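Bromodomain protein, putative (Plasmodium falciparum 3D7, PDB 4PY6) probably binds acetyl-lysine, as on histone tails, through its bromodomain, the part of this longer malaria-parasite protein present here. Local coordinates at residues A[68-72]-A[93-98]. Residues are numbered along the deposited sequence; the frame is centred on the assembly and turned at random.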
loop_
_atom_site.group_PDB
_atom_site.type_symbol
_atom_site.label_atom_id
_atom_site.label_comp_id
_atom_site.label_asym_id
_atom_site.label_seq_id
_atom_site.Cartn_x
_atom_site.Cartn_y
_atom_site.Cartn_z
ATOM N N LYS A 68 -20.078 12.717 0.044
ATOM C CA LYS A 68 -19.349 13.053 1.264
ATOM C C LYS A 68 -17.831 13.085 0.992
ATOM O O LYS A 68 -17.199 12.026 0.907
ATOM C CB LYS A 68 -19.714 12.094 2.418
ATOM C CG LYS A 68 -19.230 12.554 3.791
ATOM C CD LYS A 68 -19.586 11.545 4.871
ATOM C CE LYS A 68 -18.960 11.860 6.206
ATOM N NZ LYS A 68 -19.089 10.721 7.152
ATOM N N PRO A 69 -17.236 14.293 0.827
ATOM C CA PRO A 69 -15.783 14.372 0.596
ATOM C C PRO A 69 -15.003 14.051 1.868
ATOM O O PRO A 69 -15.354 14.533 2.948
ATOM C CB PRO A 69 -15.565 15.826 0.151
ATOM C CG PRO A 69 -16.943 16.429 -0.003
ATOM C CD PRO A 69 -17.834 15.640 0.888
ATOM N N MET A 70 -13.964 13.209 1.748
ATOM C CA MET A 70 -13.147 12.794 2.887
ATOM C C MET A 70 -11.649 12.908 2.597
ATOM O O MET A 70 -11.225 12.797 1.445
ATOM C CB MET A 70 -13.550 11.374 3.345
ATOM C CG MET A 70 -13.119 11.007 4.772
ATOM S SD MET A 70 -13.411 12.216 6.094
ATOM C CE MET A 70 -15.193 12.260 6.127
ATOM N N ASP A 71 -10.860 13.156 3.655
ATOM C CA ASP A 71 -9.404 13.327 3.618
ATOM C C ASP A 71 -8.789 12.957 4.979
ATOM O O ASP A 71 -9.526 12.791 5.955
ATOM C CB ASP A 71 -9.047 14.769 3.226
ATOM C CG ASP A 71 -9.860 15.790 3.986
ATOM O OD1 ASP A 71 -9.415 16.209 5.070
ATOM O OD2 ASP A 71 -10.989 16.099 3.542
ATOM N N TYR A 72 -7.444 12.825 5.039
ATOM C CA TYR A 72 -6.709 12.452 6.251
ATOM C C TYR A 72 -6.831 13.446 7.410
ATOM O O TYR A 72 -6.961 13.011 8.558
ATOM C CB TYR A 72 -5.230 12.145 5.948
ATOM C CG TYR A 72 -4.989 10.915 5.098
ATOM C CD1 TYR A 72 -5.581 9.694 5.415
ATOM C CD2 TYR A 72 -4.095 10.945 4.032
ATOM C CE1 TYR A 72 -5.340 8.552 4.653
ATOM C CE2 TYR A 72 -3.837 9.807 3.270
ATOM C CZ TYR A 72 -4.464 8.613 3.582
ATOM O OH TYR A 72 -4.216 7.491 2.828
ATOM N N ASP A 93 -14.882 5.979 6.745
ATOM C CA ASP A 93 -14.337 7.276 6.329
ATOM C C ASP A 93 -13.018 7.123 5.581
ATOM O O ASP A 93 -12.811 7.799 4.573
ATOM C CB ASP A 93 -14.196 8.239 7.522
ATOM C CG ASP A 93 -15.426 9.083 7.840
ATOM O OD1 ASP A 93 -16.475 8.882 7.188
ATOM O OD2 ASP A 93 -15.329 9.958 8.722
ATOM N N MET A 94 -12.131 6.224 6.058
ATOM C CA MET A 94 -10.844 5.950 5.413
ATOM C C MET A 94 -11.076 5.352 4.028
ATOM O O MET A 94 -10.444 5.796 3.072
ATOM C CB MET A 94 -9.971 5.022 6.270
ATOM C CG MET A 94 -9.418 5.674 7.527
ATOM S SD MET A 94 -8.043 6.811 7.237
ATOM C CE MET A 94 -6.694 5.676 7.177
ATOM N N LYS A 95 -12.032 4.397 3.913
ATOM C CA LYS A 95 -12.418 3.751 2.651
ATOM C C LYS A 95 -13.047 4.754 1.680
ATOM O O LYS A 95 -12.858 4.631 0.469
ATOM C CB LYS A 95 -13.392 2.583 2.903
ATOM C CG LYS A 95 -12.748 1.305 3.464
ATOM C CD LYS A 95 -11.983 0.471 2.425
ATOM C CE LYS A 95 -12.858 -0.447 1.603
ATOM N NZ LYS A 95 -12.054 -1.279 0.667
ATOM N N LEU A 96 -13.782 5.746 2.223
ATOM C CA LEU A 96 -14.456 6.809 1.478
ATOM C C LEU A 96 -13.472 7.680 0.689
ATOM O O LEU A 96 -13.792 8.058 -0.437
ATOM C CB LEU A 96 -15.308 7.653 2.442
ATOM C CG LEU A 96 -16.329 8.635 1.869
ATOM C CD1 LEU A 96 -17.370 7.931 1.005
ATOM C CD2 LEU A 96 -17.026 9.380 2.991
ATOM N N ILE A 97 -12.278 7.968 1.260
ATOM C CA ILE A 97 -11.213 8.756 0.619
ATOM C C ILE A 97 -10.855 8.144 -0.746
ATOM O O ILE A 97 -10.882 8.838 -1.767
ATOM C CB ILE A 97 -9.939 8.848 1.521
ATOM C CG1 ILE A 97 -10.214 9.541 2.867
ATOM C CG2 ILE A 97 -8.772 9.513 0.777
ATOM C CD1 ILE A 97 -9.058 9.418 3.882
ATOM N N TYR A 98 -10.519 6.844 -0.745
ATOM C CA TYR A 98 -10.104 6.102 -1.930
ATOM C C TYR A 98 -11.251 5.839 -2.896
ATOM O O TYR A 98 -11.040 5.914 -4.106
ATOM C CB TYR A 98 -9.350 4.813 -1.546
ATOM C CG TYR A 98 -8.453 4.965 -0.331
ATOM C CD1 TYR A 98 -7.418 5.896 -0.314
ATOM C CD2 TYR A 98 -8.649 4.186 0.804
ATOM C CE1 TYR A 98 -6.621 6.070 0.815
ATOM C CE2 TYR A 98 -7.827 4.318 1.922
ATOM C CZ TYR A 98 -6.816 5.264 1.926
ATOM O OH TYR A 98 -6.012 5.408 3.031
HETATM O O HOH W 1 -17.448 11.712 9.390
#
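In the core of the bromodomain four-helix bundle, the K-P-M-D-Y loop 68-72 lies along the helical segment 93-98. M70 and I97 come closest in the backbone, with their CA atoms 5.0 Å apart. M70 points toward the helix, and its side chain packs against the apolar L96 and I97. M70 CG sits 3.8 Å from I97 CG1, and M70 CB is 4.0 Å from L96 CD2. M70 CG also comes within 3.2 Å of the backbone O of D93, a close van der Waals contact. At one end K68 and D93 form a salt bridge, K68 NZ to D93 OD1 at 3.2 Å. A water joins the same pair, 2.9 Å from K68 NZ and 2.8 Å from D93 OD2. K68 O rests 3.4 Å from L96 CD2. D93 OD2 also hydrogen-bonds Y84 OH, and K68 O accepts a hydrogen bond from N100 ND2.

The loop matches the K-P-M-D element of bromodomains, which leads into the next helix. D71 is the N-cap of helix 72-81, and D71 OD1 hydrogen-bonds T74 OG1. At the far end Y72 OH and Y98 OH share a hydrogen bond of 2.8 Å, deep in the bundle. M94 meets the edge of the Y72 ring in a Met-aromatic contact, SD lying 5.3 Å from the ring centroid. I97 CD1 packs 3.8 Å from Y72 CD1. The I97 side chain is about 7 Å from the bound ligand R78.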